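Long-range contacts in Baccell_00875 (PDB 5NO8), which acts as a polysaccharide lyase, probably removing the L-rhamnose caps that are linked to glucuronic acid on complex arabinogalactan proteins: residues N529-Y533 / Q571-L575; A548-A553 / E567-M572; A553-L557 / Y624-C628; E576-G580 / E589-R593. All coordinates share one frame; numbering follows the deposited sequence.

Contacts 1 to 3 lie in the helical part of the chain. Contacts 1 and 2 share Q571 and M572 on helix 562-576, with centres about 8 Å apart; contacts 2 and 3 share A553 on helix 542-559, with centres about 9 Å apart. Helix 542-559 thus packs against helix 562-576 and helix 615-629, while contact 1 brings the loop after helix 509-529 onto helix 562-576. Contact 4 comes after contacts 1 and 2 in the chain and falls between the two segments of contact 3, about 21 Å from it between centres. It closes the loop beyond helix 562-576, where A577 and I592 touch strand 163-168, about 6 Å from the chain's centre.

Contact 1: residues N529-Y533 / Q571-L575; sequences NGLNY and QMPVL
Y533 and Q571 meet where a type II' beta turn, N529 to N532, ends helix 509-529 and brings the following loop against the side of helix 562-576. Y533 OH donates to Q571 OE1 over 2.6 Å, and OE1 lies at the edge of the phenol ring, near its plane. The ring and the amide stand almost perpendicular, 84° apart, and the hydroxyl comes from above the carbonyl plane, 68° out of it, and not along a lone pair. Q571 reaches this point with CG beside its backbone N (chi1 -67°) and an extended chain beyond, while its NE2 is held by E567 on the same helix. A water donates to G530 O at 2.8 Å and takes a weak, long bond from Q571 NE2 at 3.4 Å, linking the turn to the same amide. A leucine in place of Q571 would probably leave the Y533 hydroxyl without its acceptor and the water without its weak bond to the helix. The apolar contacts are looser. L531, the residue after the positive-phi G530, slides its CD2 past Q571 CG at 4.0 Å and also touches V574 CG2 at 4.1 Å. V574 sends its other methyl towards the phenol, CG1 lying 4.4 Å from Y533 CE2 and 4.2 Å from Y533 OH.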
loop_
_atom_site.group_PDB
_atom_site.type_symbol
_atom_site.label_atom_id
_atom_site.label_comp_id
_atom_site.label_asym_id
_atom_site.label_seq_id
_atom_site.Cartn_x
_atom_site.Cartn_y
_atom_site.Cartn_z
ATOM N N ASN A 529 12.585 -20.718 -9.244
ATOM C CA ASN A 529 12.667 -20.023 -7.963
ATOM C C ASN A 529 11.414 -20.224 -7.105
ATOM O O ASN A 529 11.524 -20.347 -5.896
ATOM C CB ASN A 529 12.913 -18.529 -8.153
ATOM C CG ASN A 529 14.298 -18.217 -8.659
ATOM O OD1 ASN A 529 15.184 -19.081 -8.665
ATOM N ND2 ASN A 529 14.509 -16.960 -9.068
ATOM N N GLY A 530 10.234 -20.261 -7.729
ATOM C CA GLY A 530 8.963 -20.280 -6.993
ATOM C C GLY A 530 8.910 -19.142 -5.975
ATOM O O GLY A 530 9.225 -17.993 -6.299
ATOM N N LEU A 531 8.587 -19.472 -4.733
ATOM C CA LEU A 531 8.484 -18.469 -3.672
ATOM C C LEU A 531 9.823 -18.089 -3.038
ATOM O O LEU A 531 9.867 -17.221 -2.156
ATOM C CB LEU A 531 7.507 -18.943 -2.594
ATOM C CG LEU A 531 6.128 -19.409 -3.082
ATOM C CD1 LEU A 531 5.262 -19.780 -1.887
ATOM C CD2 LEU A 531 5.451 -18.355 -3.933
ATOM N N ASN A 532 10.924 -18.689 -3.490
ATOM C CA ASN A 532 12.256 -18.238 -3.077
ATOM C C ASN A 532 12.676 -16.996 -3.846
ATOM O O ASN A 532 13.599 -17.026 -4.647
ATOM C CB ASN A 532 13.289 -19.359 -3.250
ATOM C CG ASN A 532 12.892 -20.608 -2.511
ATOM O OD1 ASN A 532 12.662 -21.648 -3.118
ATOM N ND2 ASN A 532 12.751 -20.497 -1.194
ATOM N N TYR A 533 12.006 -15.882 -3.559
ATOM C CA TYR A 533 12.238 -14.638 -4.278
ATOM C C TYR A 533 13.571 -14.055 -3.828
ATOM O O TYR A 533 13.781 -13.872 -2.623
ATOM C CB TYR A 533 11.126 -13.629 -3.987
ATOM C CG TYR A 533 9.741 -14.053 -4.405
ATOM C CD1 TYR A 533 9.318 -13.935 -5.732
ATOM C CD2 TYR A 533 8.839 -14.529 -3.477
ATOM C CE1 TYR A 533 8.041 -14.309 -6.109
ATOM C CE2 TYR A 533 7.560 -14.902 -3.839
ATOM C CZ TYR A 533 7.167 -14.791 -5.155
ATOM O OH TYR A 533 5.899 -15.162 -5.476
ATOM N N GLN A 571 1.400 -18.491 -7.364
ATOM C CA GLN A 571 1.861 -17.251 -6.743
ATOM C C GLN A 571 0.743 -16.252 -6.425
ATOM O O GLN A 571 0.946 -15.369 -5.587
ATOM C CB GLN A 571 2.940 -16.594 -7.579
ATOM C CG GLN A 571 4.238 -17.410 -7.630
ATOM C CD GLN A 571 5.434 -16.627 -8.130
ATOM O OE1 GLN A 571 5.497 -15.400 -7.988
ATOM N NE2 GLN A 571 6.411 -17.335 -8.724
ATOM N N MET A 572 -0.422 -16.398 -7.048
ATOM C CA MET A 572 -1.508 -15.403 -6.868
ATOM C C MET A 572 -1.890 -15.173 -5.409
ATOM O O MET A 572 -2.021 -14.023 -5.032
ATOM C CB MET A 572 -2.754 -15.747 -7.683
ATOM C CG MET A 572 -2.609 -15.415 -9.154
ATOM S SD MET A 572 -2.670 -13.640 -9.483
ATOM C CE MET A 572 -4.408 -13.371 -9.227
ATOM N N PRO A 573 -2.055 -16.246 -4.592
ATOM C CA PRO A 573 -2.431 -16.030 -3.180
ATOM C C PRO A 573 -1.383 -15.263 -2.372
ATOM O O PRO A 573 -1.733 -14.503 -1.451
ATOM C CB PRO A 573 -2.615 -17.450 -2.632
ATOM C CG PRO A 573 -2.851 -18.294 -3.843
ATOM C CD PRO A 573 -1.956 -17.691 -4.878
ATOM N N VAL A 574 -0.118 -15.450 -2.713
ATOM C CA VAL A 574 0.972 -14.720 -2.117
ATOM C C VAL A 574 0.903 -13.225 -2.488
ATOM O O VAL A 574 1.117 -12.346 -1.631
ATOM C CB VAL A 574 2.322 -15.405 -2.468
ATOM C CG1 VAL A 574 3.504 -14.574 -2.064
ATOM C CG2 VAL A 574 2.383 -16.781 -1.805
ATOM N N LEU A 575 0.540 -12.926 -3.736
ATOM C CA LEU A 575 0.354 -11.534 -4.135
ATOM C C LEU A 575 -0.868 -10.904 -3.482
ATOM O O LEU A 575 -0.825 -9.729 -3.045
ATOM C CB LEU A 575 0.206 -11.416 -5.654
ATOM C CG LEU A 575 0.005 -9.996 -6.169
ATOM C CD1 LEU A 575 1.149 -9.126 -5.752
ATOM C CD2 LEU A 575 -0.104 -9.981 -7.680
HETATM O O HOH W 1 9.744 -16.764 -8.722
#

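Contact 2: residues A548-A553 / E567-M572; sequences AIQFLA and EVKRQM
I549 overlaps the base of Q571, its CD1 lying 3.5 Å from Q571 CB as the two side chains run past each other in opposite directions. With CG1 set beside the backbone N (chi1 -57°), the ethyl arm serves Q571 and the CG2 branch is left for the other neighbours: V568 CG1 at 3.8 Å and M572 SD at 4.2 Å. V568 is the counterpart on the second helix. Its CG2 sits 3.6 Å from L552 CB and also packs on the backbone N of A553, so its two methyls touch successive turns of helix 542-559. L552 crosses over to the aliphatic part of E567, CD1 to CG 3.5 Å. The carboxylate of E567 then turns away from that helix through a bend at chi2. There OE2 takes an almost straight bond (175°) from Q571 NE2 at 2.8 Å through its anti lone pair, while Q571 OE1 goes to Y533; R570 grips E567 OE1 side-on with NE and NH2, the latter at 2.8 Å. The buried acid is therefore held at both oxygens, and the arginine would be expected to favour its charged form. No hydrogen bond crosses between the two segments; I549, L552 and V568 join them, with the aliphatic parts of Q571 and E567. With local axes 9.5 Å apart and running at 155°, this is the packing of an antiparallel helical hairpin made by consecutive helices.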
loop_
_atom_site.group_PDB
_atom_site.type_symbol
_atom_site.label_atom_id
_atom_site.label_comp_id
_atom_site.label_asym_id
_atom_site.label_seq_id
_atom_site.Cartn_x
_atom_site.Cartn_y
_atom_site.Cartn_z
ATOM N N ALA A 548 6.905 -10.631 -10.966
ATOM C CA ALA A 548 7.082 -12.047 -11.327
ATOM C C ALA A 548 5.852 -12.550 -12.042
ATOM O O ALA A 548 5.936 -13.151 -13.112
ATOM C CB ALA A 548 7.337 -12.914 -10.086
ATOM N N ILE A 549 4.693 -12.267 -11.467
ATOM C CA ILE A 549 3.443 -12.801 -11.974
ATOM C C ILE A 549 3.008 -12.045 -13.237
ATOM O O ILE A 549 2.436 -12.657 -14.165
ATOM C CB ILE A 549 2.339 -12.733 -10.903
ATOM C CG1 ILE A 549 2.773 -13.484 -9.638
ATOM C CG2 ILE A 549 1.025 -13.276 -11.411
ATOM C CD1 ILE A 549 1.788 -13.366 -8.501
ATOM N N GLN A 550 3.277 -10.737 -13.261
ATOM C CA GLN A 550 3.028 -9.855 -14.416
ATOM C C GLN A 550 3.786 -10.409 -15.631
ATOM O O GLN A 550 3.229 -10.573 -16.721
ATOM C CB GLN A 550 3.512 -8.430 -14.083
ATOM C CG GLN A 550 3.335 -7.360 -15.151
ATOM C CD GLN A 550 4.073 -6.060 -14.820
ATOM O OE1 GLN A 550 5.083 -6.047 -14.086
ATOM N NE2 GLN A 550 3.579 -4.955 -15.369
ATOM N N PHE A 551 5.043 -10.751 -15.405
ATOM C CA PHE A 551 5.871 -11.345 -16.456
ATOM C C PHE A 551 5.356 -12.701 -16.925
ATOM O O PHE A 551 5.176 -12.933 -18.140
ATOM C CB PHE A 551 7.300 -11.494 -15.968
ATOM C CG PHE A 551 8.193 -12.123 -16.984
ATOM C CD1 PHE A 551 8.831 -11.346 -17.902
ATOM C CD2 PHE A 551 8.335 -13.506 -17.035
ATOM C CE1 PHE A 551 9.643 -11.907 -18.874
ATOM C CE2 PHE A 551 9.138 -14.083 -17.991
ATOM C CZ PHE A 551 9.792 -13.287 -18.905
ATOM N N LEU A 552 5.133 -13.603 -15.976
ATOM C CA LEU A 552 4.680 -14.947 -16.305
ATOM C C LEU A 552 3.332 -14.991 -17.014
ATOM O O LEU A 552 3.135 -15.806 -17.922
ATOM C CB LEU A 552 4.646 -15.845 -15.076
ATOM C CG LEU A 552 5.994 -16.200 -14.427
ATOM C CD1 LEU A 552 5.717 -16.771 -13.057
ATOM C CD2 LEU A 552 6.795 -17.202 -15.248
ATOM N N ALA A 553 2.393 -14.139 -16.602
ATOM C CA ALA A 553 1.083 -14.119 -17.232
ATOM C C ALA A 553 1.178 -13.665 -18.696
ATOM O O ALA A 553 0.520 -14.233 -19.578
ATOM C CB ALA A 553 0.124 -13.236 -16.458
ATOM N N GLU A 567 2.424 -21.573 -12.563
ATOM C CA GLU A 567 3.218 -20.766 -11.628
ATOM C C GLU A 567 2.485 -19.472 -11.198
ATOM O O GLU A 567 2.479 -19.124 -10.013
ATOM C CB GLU A 567 4.582 -20.440 -12.203
ATOM C CG GLU A 567 5.539 -19.790 -11.201
ATOM C CD GLU A 567 5.815 -20.642 -9.968
ATOM O OE1 GLU A 567 5.820 -21.881 -10.105
ATOM O OE2 GLU A 567 6.053 -20.078 -8.874
ATOM N N VAL A 568 1.848 -18.806 -12.158
ATOM C CA VAL A 568 0.963 -17.660 -11.864
ATOM C C VAL A 568 -0.048 -18.043 -10.795
ATOM O O VAL A 568 -0.164 -17.343 -9.788
ATOM C CB VAL A 568 0.224 -17.148 -13.136
ATOM C CG1 VAL A 568 -0.912 -16.178 -12.791
ATOM C CG2 VAL A 568 1.198 -16.506 -14.101
ATOM N N LYS A 569 -0.763 -19.142 -11.014
ATOM C CA LYS A 569 -1.790 -19.608 -10.085
ATOM C C LYS A 569 -1.235 -19.969 -8.718
ATOM O O LYS A 569 -1.886 -19.706 -7.713
ATOM C CB LYS A 569 -2.578 -20.791 -10.658
ATOM C CG LYS A 569 -3.563 -20.364 -11.718
ATOM C CD LYS A 569 -4.296 -21.555 -12.292
ATOM C CE LYS A 569 -5.261 -21.119 -13.375
ATOM N NZ LYS A 569 -5.522 -22.237 -14.311
ATOM N N ARG A 570 -0.032 -20.545 -8.679
ATOM C CA ARG A 570 0.643 -20.819 -7.403
ATOM C C ARG A 570 0.982 -19.525 -6.642
ATOM O O ARG A 570 0.881 -19.493 -5.419
ATOM C CB ARG A 570 1.934 -21.659 -7.586
ATOM C CG ARG A 570 1.675 -23.160 -7.697
ATOM C CD ARG A 570 2.978 -23.976 -7.602
ATOM N NE ARG A 570 3.819 -23.784 -8.784
ATOM C CZ ARG A 570 3.672 -24.423 -9.952
ATOM N NH1 ARG A 570 2.717 -25.341 -10.124
ATOM N NH2 ARG A 570 4.496 -24.143 -10.958
ATOM N N GLN A 571 1.400 -18.491 -7.364
ATOM C CA GLN A 571 1.861 -17.251 -6.743
ATOM C C GLN A 571 0.743 -16.252 -6.425
ATOM O O GLN A 571 0.946 -15.369 -5.587
ATOM C CB GLN A 571 2.940 -16.594 -7.579
ATOM C CG GLN A 571 4.238 -17.410 -7.630
ATOM C CD GLN A 571 5.434 -16.627 -8.130
ATOM O OE1 GLN A 571 5.497 -15.400 -7.988
ATOM N NE2 GLN A 571 6.411 -17.335 -8.724
ATOM N N MET A 572 -0.422 -16.398 -7.048
ATOM C CA MET A 572 -1.508 -15.403 -6.868
ATOM C C MET A 572 -1.890 -15.173 -5.409
ATOM O O MET A 572 -2.021 -14.023 -5.032
ATOM C CB MET A 572 -2.754 -15.747 -7.683
ATOM C CG MET A 572 -2.609 -15.415 -9.154
ATOM S SD MET A 572 -2.670 -13.640 -9.483
ATOM C CE MET A 572 -4.408 -13.371 -9.227
#

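Contact 3: residues A553-L557 / Y624-C628; sequences AQLYL and YYALC
This is an apolar helix-to-helix contact between two neighbours that run roughly the same way, helix 542-559 and helix 615-629, their local axes 9.5 Å apart and crossing at 32°. At one end, A553 CB abuts Y624 CB at 3.7 Å, bringing the backbones close. Beside them Q554 stretches across the phenol ring of Y624: its CG lies over one face, 3.7 Å from the ring centroid and only 17° off the normal, a CH-pi contact, and the amide plane continues almost parallel to the ring. L557 CD1 approaches the same ring obliquely, 3.9 Å from Y624 CD1, and also rests on L627 CB. A valine in place of Y624 would probably leave the Q554 chain without the flat surface it lies on and open a gap beside L557. The phenol OH is hydrogen-bonded to a glycerol molecule, probably from the crystallisation liquor. One turn further on, C628 packs between A553, Y556 and L557. Its SG, turned beside its own backbone N (chi1 -71°), lies 3.6 Å from Y556 CD2, 3.8 Å from L557 CG and 4.0 Å from A553 CB. Towards the Y556 ring this is an oblique sulfur-aromatic contact, 4.8 Å from SG to the centroid. Around the pair, R497 of helix 496-505 touches Q554, L557 and L627, while helix 562-576 borders it too, L565 meeting Y556, and V568 and M572 meeting Y625.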
loop_
_atom_site.group_PDB
_atom_site.type_symbol
_atom_site.label_atom_id
_atom_site.label_comp_id
_atom_site.label_asym_id
_atom_site.label_seq_id
_atom_site.Cartn_x
_atom_site.Cartn_y
_atom_site.Cartn_z
ATOM N N ALA A 553 2.393 -14.139 -16.602
ATOM C CA ALA A 553 1.083 -14.119 -17.232
ATOM C C ALA A 553 1.178 -13.665 -18.696
ATOM O O ALA A 553 0.520 -14.233 -19.578
ATOM C CB ALA A 553 0.124 -13.236 -16.458
ATOM N N GLN A 554 1.980 -12.642 -18.934
ATOM C CA GLN A 554 2.270 -12.194 -20.300
ATOM C C GLN A 554 2.977 -13.292 -21.103
ATOM O O GLN A 554 2.660 -13.509 -22.279
ATOM C CB GLN A 554 3.130 -10.953 -20.317
ATOM C CG GLN A 554 2.448 -9.686 -19.834
ATOM C CD GLN A 554 3.412 -8.539 -19.808
ATOM O OE1 GLN A 554 3.963 -8.194 -18.753
ATOM N NE2 GLN A 554 3.675 -7.969 -20.957
ATOM N N LEU A 555 3.933 -13.976 -20.481
ATOM C CA LEU A 555 4.633 -15.068 -21.174
ATOM C C LEU A 555 3.656 -16.186 -21.529
ATOM O O LEU A 555 3.713 -16.720 -22.636
ATOM C CB LEU A 555 5.809 -15.587 -20.347
ATOM C CG LEU A 555 6.757 -16.574 -21.058
ATOM C CD1 LEU A 555 7.285 -15.950 -22.344
ATOM C CD2 LEU A 555 7.937 -16.945 -20.158
ATOM N N TYR A 556 2.710 -16.490 -20.647
ATOM C CA TYR A 556 1.651 -17.424 -20.986
ATOM C C TYR A 556 0.819 -16.947 -22.185
ATOM O O TYR A 556 0.502 -17.741 -23.080
ATOM C CB TYR A 556 0.715 -17.698 -19.806
ATOM C CG TYR A 556 -0.448 -18.561 -20.204
ATOM C CD1 TYR A 556 -0.271 -19.930 -20.433
ATOM C CD2 TYR A 556 -1.713 -18.016 -20.425
ATOM C CE1 TYR A 556 -1.327 -20.728 -20.820
ATOM C CE2 TYR A 556 -2.767 -18.814 -20.838
ATOM C CZ TYR A 556 -2.556 -20.165 -21.031
ATOM O OH TYR A 556 -3.598 -20.956 -21.406
ATOM N N LEU A 557 0.423 -15.671 -22.177
ATOM C CA LEU A 557 -0.431 -15.160 -23.239
ATOM C C LEU A 557 0.284 -15.168 -24.594
ATOM O O LEU A 557 -0.371 -15.289 -25.620
ATOM C CB LEU A 557 -0.955 -13.758 -22.905
ATOM C CG LEU A 557 -1.967 -13.714 -21.739
ATOM C CD1 LEU A 557 -2.178 -12.287 -21.217
ATOM C CD2 LEU A 557 -3.299 -14.326 -22.126
ATOM N N TYR A 624 -4.146 -9.210 -16.466
ATOM C CA TYR A 624 -3.573 -10.319 -17.247
ATOM C C TYR A 624 -4.151 -11.662 -16.820
ATOM O O TYR A 624 -4.397 -12.528 -17.664
ATOM C CB TYR A 624 -2.054 -10.365 -17.152
ATOM C CG TYR A 624 -1.313 -9.241 -17.823
ATOM C CD1 TYR A 624 -1.464 -8.991 -19.181
ATOM C CD2 TYR A 624 -0.427 -8.443 -17.113
ATOM C CE1 TYR A 624 -0.783 -7.975 -19.804
ATOM C CE2 TYR A 624 0.268 -7.431 -17.729
ATOM C CZ TYR A 624 0.072 -7.195 -19.086
ATOM O OH TYR A 624 0.754 -6.200 -19.696
ATOM N N TYR A 625 -4.358 -11.859 -15.518
ATOM C CA TYR A 625 -4.904 -13.107 -15.019
ATOM C C TYR A 625 -6.322 -13.347 -15.591
ATOM O O TYR A 625 -6.668 -14.486 -15.926
ATOM C CB TYR A 625 -4.906 -13.113 -13.492
ATOM C CG TYR A 625 -5.446 -14.369 -12.898
ATOM C CD1 TYR A 625 -4.640 -15.488 -12.746
ATOM C CD2 TYR A 625 -6.771 -14.462 -12.516
ATOM C CE1 TYR A 625 -5.145 -16.663 -12.202
ATOM C CE2 TYR A 625 -7.291 -15.634 -11.981
ATOM C CZ TYR A 625 -6.467 -16.731 -11.816
ATOM O OH TYR A 625 -6.987 -17.894 -11.285
ATOM N N ALA A 626 -7.141 -12.286 -15.690
ATOM C CA ALA A 626 -8.460 -12.396 -16.301
ATOM C C ALA A 626 -8.375 -12.777 -17.795
ATOM O O ALA A 626 -9.214 -13.548 -18.272
ATOM C CB ALA A 626 -9.268 -11.121 -16.126
ATOM N N LEU A 627 -7.388 -12.243 -18.504
ATOM C CA LEU A 627 -7.143 -12.639 -19.902
ATOM C C LEU A 627 -6.720 -14.109 -20.024
ATOM O O LEU A 627 -7.100 -14.790 -20.971
ATOM C CB LEU A 627 -6.072 -11.752 -20.530
ATOM C CG LEU A 627 -6.431 -10.280 -20.770
ATOM C CD1 LEU A 627 -5.257 -9.519 -21.337
ATOM C CD2 LEU A 627 -7.629 -10.172 -21.696
ATOM N N CYS A 628 -5.925 -14.573 -19.063
ATOM C CA CYS A 628 -5.406 -15.942 -19.029
ATOM C C CYS A 628 -6.473 -16.996 -18.731
ATOM O O CYS A 628 -6.478 -18.066 -19.340
ATOM C CB CYS A 628 -4.263 -16.051 -17.995
ATOM S SG CYS A 628 -2.698 -15.244 -18.394
#

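Contact 4: residues E576-G580 / E589-R593; sequences EAFNG and EVAIR
N579 lays its side chain along the backbone of E589-A591. CB rests 4.0 Å from E589 CA. With CG beside the backbone N (chi1 -70°), the flat amide is carried across the peptide that follows E589, CG meeting the carbonyl group of that residue. OD1 presses on A591, 3.1 Å from its CA and 3.3 Å from its CB, a close fit without a hydrogen bond. At the other branch, ND2 donates to a water at 2.9 Å, and the water in turn donates to E589 OE2 at 2.6 Å. That carboxylate is gripped further by helix 632-644, N640 bonding to OE1 and R637 forming a salt bridge with OE2; R637 also pairs with E576, and so would offset the two like charges. Direct backbone bonds hold the segments on both sides of N579. I592 N donates to F578 O at 2.9 Å and 164°, and E589 N donates to G580 O at 2.9 Å and 154°. Between these two, a water accepts from G580 N and donates to V590 O, standing in where the backbones are too far apart to bond directly. F578 CB adds an apolar touch on A591 CB at 4.1 Å. The chain leaves helix 562-576 through a type I beta turn, E576 to N579, and comes back in the opposite direction at E589. The two segments are the irregular, partly water-bridged ends of a loop between helix 562-576 and helix 596-600, and do not form a regular beta hairpin.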
loop_
_atom_site.group_PDB
_atom_site.type_symbol
_atom_site.label_atom_id
_atom_site.label_comp_id
_atom_site.label_asym_id
_atom_site.label_seq_id
_atom_site.Cartn_x
_atom_site.Cartn_y
_atom_site.Cartn_z
ATOM N N GLU A 576 -1.953 -11.658 -3.418
ATOM C CA GLU A 576 -3.197 -11.153 -2.843
ATOM C C GLU A 576 -3.098 -10.882 -1.358
ATOM O O GLU A 576 -3.831 -10.030 -0.843
ATOM C CB GLU A 576 -4.383 -12.083 -3.133
ATOM C CG GLU A 576 -4.696 -12.140 -4.624
ATOM C CD GLU A 576 -5.948 -12.913 -4.948
ATOM O OE1 GLU A 576 -6.934 -12.809 -4.182
ATOM O OE2 GLU A 576 -5.966 -13.597 -5.988
ATOM N N ALA A 577 -2.168 -11.550 -0.680
ATOM C CA ALA A 577 -1.991 -11.353 0.762
ATOM C C ALA A 577 -1.503 -9.940 1.143
ATOM O O ALA A 577 -1.727 -9.479 2.272
ATOM C CB ALA A 577 -1.056 -12.415 1.327
ATOM N N PHE A 578 -0.862 -9.252 0.202
ATOM C CA PHE A 578 -0.403 -7.878 0.417
ATOM C C PHE A 578 -1.539 -6.859 0.541
ATOM O O PHE A 578 -1.278 -5.726 0.964
ATOM C CB PHE A 578 0.486 -7.420 -0.745
ATOM C CG PHE A 578 1.864 -8.026 -0.761
ATOM C CD1 PHE A 578 2.907 -7.403 -0.079
ATOM C CD2 PHE A 578 2.131 -9.165 -1.501
ATOM C CE1 PHE A 578 4.192 -7.931 -0.129
ATOM C CE2 PHE A 578 3.433 -9.696 -1.567
ATOM C CZ PHE A 578 4.442 -9.094 -0.854
ATOM N N ASN A 579 -2.746 -7.244 0.140
ATOM C CA ASN A 579 -3.856 -6.308 -0.079
ATOM C C ASN A 579 -4.982 -6.534 0.912
ATOM O O ASN A 579 -5.459 -7.674 1.114
ATOM C CB ASN A 579 -4.477 -6.515 -1.455
ATOM C CG ASN A 579 -3.586 -6.079 -2.588
ATOM O OD1 ASN A 579 -2.405 -5.809 -2.429
ATOM N ND2 ASN A 579 -4.162 -6.044 -3.768
ATOM N N GLY A 580 -5.492 -5.430 1.457
ATOM C CA GLY A 580 -6.634 -5.498 2.339
ATOM C C GLY A 580 -7.945 -5.244 1.606
ATOM O O GLY A 580 -7.959 -5.007 0.377
ATOM N N GLU A 589 -7.942 -3.096 -1.798
ATOM C CA GLU A 589 -7.105 -3.782 -2.780
ATOM C C GLU A 589 -5.823 -3.015 -3.127
ATOM O O GLU A 589 -5.329 -3.087 -4.234
ATOM C CB GLU A 589 -7.905 -4.158 -4.025
ATOM C CG GLU A 589 -9.110 -5.031 -3.744
ATOM C CD GLU A 589 -9.499 -5.856 -4.973
ATOM O OE1 GLU A 589 -10.327 -5.335 -5.754
ATOM O OE2 GLU A 589 -8.959 -6.991 -5.150
ATOM N N VAL A 590 -5.271 -2.305 -2.153
ATOM C CA VAL A 590 -4.052 -1.543 -2.322
ATOM C C VAL A 590 -2.948 -2.186 -1.492
ATOM O O VAL A 590 -2.985 -2.207 -0.261
ATOM C CB VAL A 590 -4.253 -0.086 -1.872
ATOM C CG1 VAL A 590 -2.964 0.712 -1.969
ATOM C CG2 VAL A 590 -5.363 0.594 -2.701
ATOM N N ALA A 591 -1.903 -2.630 -2.167
ATOM C CA ALA A 591 -0.835 -3.330 -1.486
ATOM C C ALA A 591 -0.141 -2.514 -0.397
ATOM O O ALA A 591 0.176 -1.322 -0.575
ATOM C CB ALA A 591 0.188 -3.776 -2.500
ATOM N N ILE A 592 0.188 -3.206 0.693
ATOM C CA ILE A 592 1.018 -2.640 1.716
ATOM C C ILE A 592 2.372 -2.291 1.115
ATOM O O ILE A 592 3.050 -3.145 0.553
ATOM C CB ILE A 592 1.250 -3.607 2.884
ATOM C CG1 ILE A 592 -0.065 -3.912 3.619
ATOM C CG2 ILE A 592 2.286 -3.012 3.855
ATOM C CD1 ILE A 592 0.029 -5.138 4.504
ATOM N N ARG A 593 2.710 -1.016 1.203
ATOM C CA ARG A 593 4.012 -0.461 0.850
ATOM C C ARG A 593 4.265 0.643 1.868
ATOM O O ARG A 593 3.327 1.304 2.328
ATOM C CB ARG A 593 4.019 0.084 -0.580
ATOM C CG ARG A 593 3.589 -0.940 -1.626
ATOM C CD ARG A 593 3.652 -0.442 -3.081
ATOM N NE ARG A 593 4.963 0.114 -3.379
ATOM C CZ ARG A 593 6.058 -0.604 -3.660
ATOM N NH1 ARG A 593 6.002 -1.921 -3.782
ATOM N NH2 ARG A 593 7.208 0.007 -3.826
HETATM O O HOH W 2 -6.689 -7.456 -3.918
HETATM O O HOH W 3 -4.634 -2.671 1.761
#